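Local atomic coordinates of elongation factor G (Thermus thermophilus, PDB entry 2DY1), a protein that binds GTP and a magnesium ion and, as a translation elongation factor of the EF-G family, probably hydrolyses GTP to drive translocation on the ribosome. Residues P379-H388 with E422-L433; D593-L602 with H614-Y625. All coordinates share one frame; numbering follows the deposited sequence.

Contact 1 (P379-H388 with E422-L433)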
loop_
_atom_site.group_PDB
_atom_site.type_symbol
_atom_site.label_atom_id
_atom_site.label_comp_id
_atom_site.label_asym_id
_atom_site.label_seq_id
_atom_site.Cartn_x
_atom_site.Cartn_y
_atom_site.Cartn_z
ATOM N N PRO A 379 -4.021 0.484 -2.742
ATOM C CA PRO A 379 -3.997 1.597 -3.694
ATOM C C PRO A 379 -2.899 1.260 -4.701
ATOM O O PRO A 379 -1.925 0.620 -4.342
ATOM C CB PRO A 379 -3.598 2.794 -2.828
ATOM C CG PRO A 379 -3.944 2.368 -1.413
ATOM C CD PRO A 379 -3.587 0.909 -1.404
ATOM N N ASP A 380 -3.040 1.665 -5.957
ATOM C CA ASP A 380 -1.984 1.350 -6.925
ATOM C C ASP A 380 -0.683 2.070 -6.550
ATOM O O ASP A 380 -0.714 3.195 -6.041
ATOM C CB ASP A 380 -2.339 1.841 -8.327
ATOM C CG ASP A 380 -3.372 0.985 -9.023
ATOM O OD1 ASP A 380 -3.365 -0.250 -8.828
ATOM O OD2 ASP A 380 -4.176 1.564 -9.792
ATOM N N PRO A 381 0.474 1.438 -6.810
ATOM C CA PRO A 381 1.755 2.089 -6.499
ATOM C C PRO A 381 1.895 3.242 -7.502
ATOM O O PRO A 381 1.507 3.104 -8.665
ATOM C CB PRO A 381 2.779 0.987 -6.730
ATOM C CG PRO A 381 2.120 0.074 -7.755
ATOM C CD PRO A 381 0.664 0.072 -7.338
ATOM N N ASN A 382 2.476 4.355 -7.072
ATOM C CA ASN A 382 2.557 5.518 -7.949
ATOM C C ASN A 382 3.941 6.078 -8.182
ATOM O O ASN A 382 4.058 7.141 -8.791
ATOM C CB ASN A 382 1.683 6.618 -7.370
ATOM C CG ASN A 382 2.197 7.115 -6.031
ATOM O OD1 ASN A 382 2.547 6.320 -5.148
ATOM N ND2 ASN A 382 2.245 8.431 -5.869
ATOM N N VAL A 383 4.972 5.392 -7.696
ATOM C CA VAL A 383 6.354 5.868 -7.868
ATOM C C VAL A 383 7.070 4.932 -8.812
ATOM O O VAL A 383 7.361 3.783 -8.472
ATOM C CB VAL A 383 7.113 5.897 -6.530
ATOM C CG1 VAL A 383 8.528 6.413 -6.759
ATOM C CG2 VAL A 383 6.374 6.782 -5.536
ATOM N N PRO A 384 7.388 5.419 -10.016
ATOM C CA PRO A 384 8.059 4.563 -10.983
ATOM C C PRO A 384 9.554 4.750 -11.133
ATOM O O PRO A 384 10.064 5.859 -11.008
ATOM C CB PRO A 384 7.356 4.934 -12.273
ATOM C CG PRO A 384 7.282 6.435 -12.132
ATOM C CD PRO A 384 6.935 6.671 -10.660
ATOM N N VAL A 385 10.233 3.642 -11.387
ATOM C CA VAL A 385 11.659 3.676 -11.701
ATOM C C VAL A 385 11.860 2.691 -12.848
ATOM O O VAL A 385 11.114 1.728 -12.986
ATOM C CB VAL A 385 12.594 3.258 -10.511
ATOM C CG1 VAL A 385 12.535 4.296 -9.392
ATOM C CG2 VAL A 385 12.230 1.883 -9.996
ATOM N N ALA A 386 12.844 2.942 -13.714
ATOM C CA ALA A 386 13.132 1.991 -14.777
ATOM C C ALA A 386 14.194 1.063 -14.188
ATOM O O ALA A 386 15.113 1.526 -13.518
ATOM C CB ALA A 386 13.673 2.716 -16.017
ATOM N N LEU A 387 14.039 -0.242 -14.415
ATOM C CA LEU A 387 14.940 -1.268 -13.883
ATOM C C LEU A 387 15.977 -1.730 -14.879
ATOM O O LEU A 387 15.655 -1.958 -16.046
ATOM C CB LEU A 387 14.159 -2.523 -13.484
ATOM C CG LEU A 387 13.213 -2.662 -12.306
ATOM C CD1 LEU A 387 13.127 -4.154 -11.947
ATOM C CD2 LEU A 387 13.729 -1.891 -11.140
ATOM N N HIS A 388 17.211 -1.912 -14.416
ATOM C CA HIS A 388 18.290 -2.376 -15.280
ATOM C C HIS A 388 19.158 -3.421 -14.569
ATOM O O HIS A 388 19.614 -3.186 -13.457
ATOM C CB HIS A 388 19.210 -1.209 -15.642
ATOM C CG HIS A 388 18.488 0.031 -16.061
ATOM N ND1 HIS A 388 18.168 0.296 -17.376
ATOM C CD2 HIS A 388 18.015 1.075 -15.339
ATOM C CE1 HIS A 388 17.532 1.452 -17.447
ATOM N NE2 HIS A 388 17.426 1.946 -16.225
ATOM N N GLU A 422 10.995 0.721 -21.785
ATOM C CA GLU A 422 11.607 0.389 -20.502
ATOM C C GLU A 422 10.796 -0.579 -19.648
ATOM O O GLU A 422 9.581 -0.693 -19.805
ATOM C CB GLU A 422 11.860 1.668 -19.696
ATOM C CG GLU A 422 12.794 2.660 -20.375
ATOM C CD GLU A 422 13.200 3.797 -19.457
ATOM O OE1 GLU A 422 12.310 4.461 -18.912
ATOM O OE2 GLU A 422 14.415 4.026 -19.288
ATOM N N LEU A 423 11.491 -1.285 -18.756
ATOM C CA LEU A 423 10.856 -2.193 -17.808
ATOM C C LEU A 423 10.710 -1.338 -16.546
ATOM O O LEU A 423 11.702 -0.951 -15.926
ATOM C CB LEU A 423 11.749 -3.401 -17.528
ATOM C CG LEU A 423 11.217 -4.356 -16.460
ATOM C CD1 LEU A 423 9.873 -4.935 -16.912
ATOM C CD2 LEU A 423 12.214 -5.450 -16.201
ATOM N N LEU A 424 9.475 -1.047 -16.156
ATOM C CA LEU A 424 9.261 -0.191 -15.001
ATOM C C LEU A 424 8.802 -0.952 -13.789
ATOM O O LEU A 424 8.048 -1.914 -13.898
ATOM C CB LEU A 424 8.212 0.876 -15.307
ATOM C CG LEU A 424 8.450 1.808 -16.499
ATOM C CD1 LEU A 424 7.308 2.801 -16.564
ATOM C CD2 LEU A 424 9.805 2.533 -16.349
ATOM N N LEU A 425 9.291 -0.515 -12.634
ATOM C CA LEU A 425 8.877 -1.073 -11.350
ATOM C C LEU A 425 8.187 0.091 -10.638
ATOM O O LEU A 425 8.742 1.182 -10.522
ATOM C CB LEU A 425 10.065 -1.541 -10.522
ATOM C CG LEU A 425 9.661 -2.189 -9.174
ATOM C CD1 LEU A 425 8.879 -3.477 -9.406
ATOM C CD2 LEU A 425 10.919 -2.486 -8.374
ATOM N N TRP A 426 6.951 -0.122 -10.209
ATOM C CA TRP A 426 6.195 0.905 -9.506
ATOM C C TRP A 426 6.063 0.527 -8.049
ATOM O O TRP A 426 5.683 -0.604 -7.735
ATOM C CB TRP A 426 4.795 1.016 -10.064
ATOM C CG TRP A 426 4.708 1.525 -11.441
ATOM C CD1 TRP A 426 4.834 0.811 -12.600
ATOM C CD2 TRP A 426 4.368 2.855 -11.813
ATOM N NE1 TRP A 426 4.576 1.624 -13.676
ATOM C CE2 TRP A 426 4.285 2.885 -13.223
ATOM C CE3 TRP A 426 4.119 4.030 -11.091
ATOM C CZ2 TRP A 426 3.961 4.047 -13.930
ATOM C CZ3 TRP A 426 3.794 5.186 -11.790
ATOM C CH2 TRP A 426 3.717 5.185 -13.199
ATOM N N GLY A 427 6.354 1.475 -7.163
ATOM C CA GLY A 427 6.270 1.219 -5.736
ATOM C C GLY A 427 5.530 2.323 -5.006
ATOM O O GLY A 427 5.027 3.267 -5.632
ATOM N N HIS A 428 5.505 2.228 -3.680
ATOM C CA HIS A 428 4.770 3.191 -2.871
ATOM C C HIS A 428 5.585 4.272 -2.215
ATOM O O HIS A 428 5.057 5.048 -1.415
ATOM C CB HIS A 428 3.942 2.430 -1.821
ATOM C CG HIS A 428 2.760 1.719 -2.413
ATOM N ND1 HIS A 428 2.804 0.418 -2.872
ATOM C CD2 HIS A 428 1.510 2.165 -2.668
ATOM C CE1 HIS A 428 1.623 0.094 -3.377
ATOM N NE2 HIS A 428 0.822 1.138 -3.262
ATOM N N GLY A 429 6.869 4.338 -2.551
ATOM C CA GLY A 429 7.705 5.362 -1.962
ATOM C C GLY A 429 9.160 5.040 -2.202
ATOM O O GLY A 429 9.498 3.957 -2.682
ATOM N N GLU A 430 10.029 5.986 -1.854
ATOM C CA GLU A 430 11.466 5.800 -2.011
ATOM C C GLU A 430 11.976 4.626 -1.154
ATOM O O GLU A 430 12.767 3.802 -1.610
ATOM C CB GLU A 430 12.188 7.119 -1.633
ATOM C CG GLU A 430 13.691 7.075 -1.869
ATOM C CD GLU A 430 14.409 8.405 -1.622
ATOM O OE1 GLU A 430 13.782 9.356 -1.119
ATOM O OE2 GLU A 430 15.620 8.475 -1.936
ATOM N N LEU A 431 11.517 4.547 0.094
ATOM C CA LEU A 431 11.939 3.475 0.978
ATOM C C LEU A 431 11.417 2.150 0.460
ATOM O O LEU A 431 12.146 1.149 0.446
ATOM C CB LEU A 431 11.445 3.737 2.414
ATOM C CG LEU A 431 11.673 2.590 3.410
ATOM C CD1 LEU A 431 13.167 2.297 3.572
ATOM C CD2 LEU A 431 11.053 2.955 4.743
ATOM N N HIS A 432 10.166 2.136 0.009
ATOM C CA HIS A 432 9.613 0.883 -0.523
ATOM C C HIS A 432 10.514 0.348 -1.650
ATOM O O HIS A 432 10.915 -0.822 -1.640
ATOM C CB HIS A 432 8.194 1.130 -1.046
ATOM C CG HIS A 432 7.504 -0.111 -1.533
ATOM N ND1 HIS A 432 6.507 -0.072 -2.482
ATOM C CD2 HIS A 432 7.650 -1.413 -1.189
ATOM C CE1 HIS A 432 6.070 -1.302 -2.707
ATOM N NE2 HIS A 432 6.746 -2.133 -1.935
ATOM N N LEU A 433 10.836 1.206 -2.617
ATOM C CA LEU A 433 11.665 0.786 -3.756
ATOM C C LEU A 433 13.070 0.383 -3.323
ATOM O O LEU A 433 13.660 -0.550 -3.872
ATOM C CB LEU A 433 11.705 1.914 -4.795
ATOM C CG LEU A 433 10.373 2.107 -5.524
ATOM C CD1 LEU A 433 10.433 3.399 -6.332
ATOM C CD2 LEU A 433 10.065 0.900 -6.428
HETATM O O HOH W 1 14.329 -0.579 -18.177
#
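Strands 383-388 and 423-427 run antiparallel, their axes 4.5 Å apart and 138° from parallel. Val385 and Leu425 form a hydrogen-bonded pair, Leu387 N donates to Leu423 O, and Pro384 and Ala386 face Trp426 and Leu424 in non-hydrogen-bonded pairs. Asn382 and Val383 both face Gly427 in a classic beta bulge: Gly427 O accepts a hydrogen bond from Val383 N at 3.0 Å and a weak one from Asn382 N.

On one face of the sheet Pro384 CB lies over the six-membered ring of Trp426, 3.4 Å from its centroid, a CH-pi contact almost on the ring normal. Pro381 CG meets Trp426 CB at 3.7 Å, and Trp426 NE1 is hydrogen-bonded to Glu415. His428 takes up the chain before the bulge: NE2 donates in the ring plane to Pro379 O (3.0 Å, 161°), though it stands above the carbonyl plane, while Pro381 CA sits over the ring face. Its CG lies anti to the carbonyl carbon (chi1 -73°), which turns the ring back to these prolines; with an alanine in its place, Pro379 O would probably lose this donor and Pro381 the ring against its CA.

On the other face Leu433 CD1 touches Val383 CG1 at 3.6 Å and reaches Val385 CG1 tip to tip, and Leu387 CD2 packs on Leu425 CB at 3.7 Å. A CB on Gly427 would clash with Leu433 CD2. His428 N donates to His432 ND1 as the chain turns into helix 430-442, which packs on the face of Val383 and Val385. These are the central strands of the beta-alpha-beta-beta-alpha-beta, ferredoxin-like fold of EF-G domain III.

Contact 2 (D593-L602 with H614-Y625); sequences DLQARRGRIL and HAEVPLAEVLEY
Backbone bonds join Arg600 and Glu616 as an antiparallel hydrogen-bonded pair, with Arg600 N to Glu616 O at 2.8 Å and Glu616 N returning to Arg600 O. Leu602 N donates to His614 O, and Ile601 stands opposite Ala615 in a non-hydrogen-bonded pair. CA-H...O contacts from Gly599 and Ala615 fill in between these bonds.

Charged and polar groups gather where the chain leaves helix 587-596. Arg597, extended from CG to NE, holds its guanidinium between two acceptors close to its plane: NH1 donates to Glu621 O (2.8 Å, 153°), and NE makes a salt bridge with Asp593 OD1 on the syn side of the carboxylate, also at 2.8 Å. These two bonds fix the rotation of the group, and Tyr625 presents its CD2 edge to one guanidinium face, the two planes 80° apart. Water 2 links Asp593 OD1 to Tyr625 OH. Arg598, bent at chi3 (-77°), brings NH2 within 3.5 Å of Glu621 OE2 in a longer salt bridge, with water 4 bridging the two groups, its bond from Arg598 NH2 weak; Arg598 NH1 forms a second salt bridge with Glu573.

The helix ends in a Schellman motif, with Arg598 at positive phi as its C-prime residue and Gly599 N returning to Leu594 O. The chain then enters the hairpin of strands 600-607 and 610-618, part of the antiparallel sheet of the C-terminal domain.

Van der Waals contacts fill in around these groups. Pro618 CG sits over a face of the Arg598 guanidinium, 3.4 Å from CZ. Val617 CG2 rests 3.2 Å from Arg597 O. Leu594 sends CD1 to Ala615 CB and CD2 across Tyr625 at about a right angle, 4.1 Å from CZ of the ring.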
loop_
_atom_site.group_PDB
_atom_site.type_symbol
_atom_site.label_atom_id
_atom_site.label_comp_id
_atom_site.label_asym_id
_atom_site.label_seq_id
_atom_site.Cartn_x
_atom_site.Cartn_y
_atom_site.Cartn_z
ATOM N N ASP A 593 10.499 26.349 -5.605
ATOM C CA ASP A 593 10.982 25.155 -6.288
ATOM C C ASP A 593 10.092 24.774 -7.480
ATOM O O ASP A 593 10.599 24.382 -8.530
ATOM C CB ASP A 593 11.087 24.001 -5.279
ATOM C CG ASP A 593 11.239 22.644 -5.942
ATOM O OD1 ASP A 593 10.205 21.981 -6.164
ATOM O OD2 ASP A 593 12.384 22.243 -6.243
ATOM N N LEU A 594 8.776 24.888 -7.325
ATOM C CA LEU A 594 7.867 24.565 -8.422
ATOM C C LEU A 594 8.184 25.472 -9.603
ATOM O O LEU A 594 8.265 25.021 -10.749
ATOM C CB LEU A 594 6.404 24.764 -8.011
ATOM C CG LEU A 594 5.751 23.715 -7.107
ATOM C CD1 LEU A 594 4.257 23.998 -6.993
ATOM C CD2 LEU A 594 5.970 22.325 -7.698
ATOM N N GLN A 595 8.370 26.755 -9.314
ATOM C CA GLN A 595 8.686 27.732 -10.350
ATOM C C GLN A 595 9.908 27.290 -11.152
ATOM O O GLN A 595 9.977 27.510 -12.363
ATOM C CB GLN A 595 8.935 29.107 -9.716
ATOM C CG GLN A 595 7.786 29.583 -8.826
ATOM C CD GLN A 595 8.023 30.955 -8.212
ATOM O OE1 GLN A 595 9.099 31.234 -7.677
ATOM N NE2 GLN A 595 7.009 31.813 -8.273
ATOM N N ALA A 596 10.868 26.656 -10.483
ATOM C CA ALA A 596 12.076 26.187 -11.155
ATOM C C ALA A 596 11.806 24.909 -11.952
ATOM O O ALA A 596 12.622 24.497 -12.779
ATOM C CB ALA A 596 13.183 25.945 -10.133
ATOM N N ARG A 597 10.660 24.283 -11.699
ATOM C CA ARG A 597 10.288 23.059 -12.410
ATOM C C ARG A 597 9.299 23.390 -13.529
ATOM O O ARG A 597 8.601 22.513 -14.040
ATOM C CB ARG A 597 9.664 22.046 -11.438
ATOM C CG ARG A 597 10.645 21.456 -10.418
ATOM C CD ARG A 597 9.926 20.607 -9.366
ATOM N NE ARG A 597 10.804 20.226 -8.258
ATOM C CZ ARG A 597 11.679 19.221 -8.287
ATOM N NH1 ARG A 597 11.807 18.464 -9.370
ATOM N NH2 ARG A 597 12.445 18.985 -7.229
ATOM N N ARG A 598 9.255 24.667 -13.904
ATOM C CA ARG A 598 8.362 25.148 -14.951
ATOM C C ARG A 598 6.912 24.921 -14.571
ATOM O O ARG A 598 6.060 24.722 -15.434
ATOM C CB ARG A 598 8.653 24.447 -16.280
ATOM C CG ARG A 598 10.063 24.656 -16.802
ATOM C CD ARG A 598 10.179 24.207 -18.251
ATOM N NE ARG A 598 10.263 22.754 -18.390
ATOM C CZ ARG A 598 9.572 22.042 -19.276
ATOM N NH1 ARG A 598 8.727 22.646 -20.106
ATOM N NH2 ARG A 598 9.738 20.724 -19.345
ATOM N N GLY A 599 6.633 24.956 -13.274
ATOM C CA GLY A 599 5.274 24.746 -12.817
ATOM C C GLY A 599 4.382 25.967 -12.945
ATOM O O GLY A 599 4.847 27.109 -12.921
ATOM N N ARG A 600 3.087 25.716 -13.085
ATOM C CA ARG A 600 2.108 26.778 -13.199
ATOM C C ARG A 600 1.138 26.633 -12.044
ATOM O O ARG A 600 0.349 25.684 -11.994
ATOM C CB ARG A 600 1.362 26.679 -14.533
ATOM C CG ARG A 600 -0.138 26.895 -14.421
ATOM C CD ARG A 600 -0.758 27.240 -15.756
ATOM N NE ARG A 600 -2.213 27.191 -15.690
ATOM C CZ ARG A 600 -3.019 27.601 -16.663
ATOM N NH1 ARG A 600 -2.509 28.096 -17.783
ATOM N NH2 ARG A 600 -4.334 27.506 -16.522
ATOM N N ILE A 601 1.207 27.569 -11.107
ATOM C CA ILE A 601 0.325 27.526 -9.953
ATOM C C ILE A 601 -1.086 27.848 -10.418
ATOM O O ILE A 601 -1.314 28.867 -11.065
ATOM C CB ILE A 601 0.766 28.540 -8.874
ATOM C CG1 ILE A 601 2.243 28.321 -8.533
ATOM C CG2 ILE A 601 -0.084 28.367 -7.619
ATOM C CD1 ILE A 601 2.798 29.304 -7.525
ATOM N N LEU A 602 -2.023 26.960 -10.099
ATOM C CA LEU A 602 -3.418 27.133 -10.479
ATOM C C LEU A 602 -4.195 27.790 -9.347
ATOM O O LEU A 602 -5.227 28.421 -9.571
ATOM C CB LEU A 602 -4.048 25.776 -10.806
ATOM C CG LEU A 602 -3.437 24.984 -11.967
ATOM C CD1 LEU A 602 -4.120 23.630 -12.078
ATOM C CD2 LEU A 602 -3.588 25.767 -13.260
ATOM N N HIS A 614 -2.146 23.839 -5.888
ATOM C CA HIS A 614 -2.555 23.164 -7.118
ATOM C C HIS A 614 -1.734 23.722 -8.265
ATOM O O HIS A 614 -1.672 24.937 -8.454
ATOM C CB HIS A 614 -4.032 23.419 -7.415
ATOM C CG HIS A 614 -4.966 22.837 -6.404
ATOM N ND1 HIS A 614 -5.213 21.484 -6.309
ATOM C CD2 HIS A 614 -5.729 23.427 -5.453
ATOM C CE1 HIS A 614 -6.090 21.266 -5.346
ATOM N NE2 HIS A 614 -6.420 22.428 -4.810
ATOM N N ALA A 615 -1.112 22.844 -9.039
ATOM C CA ALA A 615 -0.307 23.302 -10.153
ATOM C C ALA A 615 -0.294 22.307 -11.303
ATOM O O ALA A 615 -0.781 21.185 -11.179
ATOM C CB ALA A 615 1.120 23.565 -9.684
ATOM N N GLU A 616 0.240 22.758 -12.433
ATOM C CA GLU A 616 0.403 21.926 -13.614
ATOM C C GLU A 616 1.893 22.028 -13.857
ATOM O O GLU A 616 2.468 23.113 -13.770
ATOM C CB GLU A 616 -0.372 22.471 -14.819
ATOM C CG GLU A 616 -1.854 22.136 -14.807
ATOM C CD GLU A 616 -2.496 22.259 -16.182
ATOM O OE1 GLU A 616 -1.867 22.848 -17.089
ATOM O OE2 GLU A 616 -3.636 21.769 -16.349
ATOM N N VAL A 617 2.526 20.899 -14.144
ATOM C CA VAL A 617 3.961 20.880 -14.344
ATOM C C VAL A 617 4.334 19.778 -15.321
ATOM O O VAL A 617 3.671 18.745 -15.377
ATOM C CB VAL A 617 4.675 20.618 -12.993
ATOM C CG1 VAL A 617 4.177 19.301 -12.400
ATOM C CG2 VAL A 617 6.185 20.577 -13.183
ATOM N N PRO A 618 5.395 19.989 -16.112
ATOM C CA PRO A 618 5.823 18.974 -17.074
ATOM C C PRO A 618 6.272 17.729 -16.318
ATOM O O PRO A 618 7.014 17.840 -15.340
ATOM C CB PRO A 618 6.999 19.635 -17.777
ATOM C CG PRO A 618 6.683 21.084 -17.687
ATOM C CD PRO A 618 6.178 21.226 -16.281
ATOM N N LEU A 619 5.837 16.554 -16.762
ATOM C CA LEU A 619 6.237 15.319 -16.096
ATOM C C LEU A 619 7.759 15.244 -16.000
ATOM O O LEU A 619 8.312 14.737 -15.024
ATOM C CB LEU A 619 5.729 14.104 -16.877
ATOM C CG LEU A 619 6.227 12.745 -16.378
ATOM C CD1 LEU A 619 5.541 12.435 -15.043
ATOM C CD2 LEU A 619 5.918 11.667 -17.407
ATOM N N ALA A 620 8.431 15.760 -17.021
ATOM C CA ALA A 620 9.881 15.729 -17.093
ATOM C C ALA A 620 10.556 16.517 -15.978
ATOM O O ALA A 620 11.747 16.354 -15.741
ATOM C CB ALA A 620 10.339 16.261 -18.447
ATOM N N GLU A 621 9.792 17.368 -15.306
ATOM C CA GLU A 621 10.352 18.189 -14.234
ATOM C C GLU A 621 10.040 17.646 -12.846
ATOM O O GLU A 621 10.509 18.201 -11.848
ATOM C CB GLU A 621 9.803 19.615 -14.329
ATOM C CG GLU A 621 10.136 20.330 -15.622
ATOM C CD GLU A 621 11.624 20.470 -15.828
ATOM O OE1 GLU A 621 12.286 21.092 -14.971
ATOM O OE2 GLU A 621 12.133 19.953 -16.845
ATOM N N VAL A 622 9.259 16.569 -12.777
ATOM C CA VAL A 622 8.854 16.002 -11.490
ATOM C C VAL A 622 8.951 14.483 -11.352
ATOM O O VAL A 622 8.268 13.905 -10.514
ATOM C CB VAL A 622 7.391 16.379 -11.164
ATOM C CG1 VAL A 622 7.287 17.866 -10.822
ATOM C CG2 VAL A 622 6.492 16.041 -12.354
ATOM N N LEU A 623 9.788 13.833 -12.147
ATOM C CA LEU A 623 9.885 12.382 -12.045
ATOM C C LEU A 623 10.474 11.935 -10.711
ATOM O O LEU A 623 10.284 10.791 -10.291
ATOM C CB LEU A 623 10.692 11.821 -13.207
ATOM C CG LEU A 623 9.883 11.725 -14.506
ATOM C CD1 LEU A 623 10.807 11.450 -15.667
ATOM C CD2 LEU A 623 8.842 10.624 -14.374
ATOM N N GLU A 624 11.203 12.831 -10.049
ATOM C CA GLU A 624 11.762 12.502 -8.745
ATOM C C GLU A 624 11.299 13.494 -7.704
ATOM O O GLU A 624 11.990 13.730 -6.715
ATOM C CB GLU A 624 13.292 12.466 -8.780
ATOM C CG GLU A 624 13.828 11.329 -9.612
ATOM C CD GLU A 624 15.240 10.957 -9.258
ATOM O OE1 GLU A 624 16.127 11.833 -9.326
ATOM O OE2 GLU A 624 15.465 9.781 -8.914
ATOM N N TYR A 625 10.119 14.068 -7.913
ATOM C CA TYR A 625 9.591 15.022 -6.958
ATOM C C TYR A 625 9.459 14.311 -5.604
ATOM O O TYR A 625 9.661 14.920 -4.555
ATOM C CB TYR A 625 8.229 15.550 -7.432
ATOM C CG TYR A 625 7.757 16.787 -6.693
ATOM C CD1 TYR A 625 6.547 16.788 -6.000
ATOM C CD2 TYR A 625 8.526 17.955 -6.684
ATOM C CE1 TYR A 625 6.110 17.929 -5.308
ATOM C CE2 TYR A 625 8.099 19.096 -5.994
ATOM C CZ TYR A 625 6.895 19.073 -5.313
ATOM O OH TYR A 625 6.475 20.192 -4.630
HETATM O O HOH W 2 8.066 22.180 -4.953
HETATM O O HOH W 3 12.102 15.613 -10.497
HETATM O O HOH W 4 12.456 19.080 -19.130
#

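Both contacts pair antiparallel strands, but they lie in different domains, EF-G domain III and the C-terminal domain, and share no element. Their centres are 20 Å apart and their nearest atoms about 5 Å, without touching. The centre of contact 1 lies about 12 Å from the centre of the chain; contact 2 lies farther out. Contact 1 is held by a longer backbone ladder, proline-aromatic CH-pi contacts and aliphatic packing. Contact 2 has a shorter ladder and relies more on arginine-carboxylate pairs and bridging waters at a helix end. Both are partly buried. Helix 625-633, which begins at Tyr625 of contact 2, sets Tyr626 against Val383 and Val385 of contact 1.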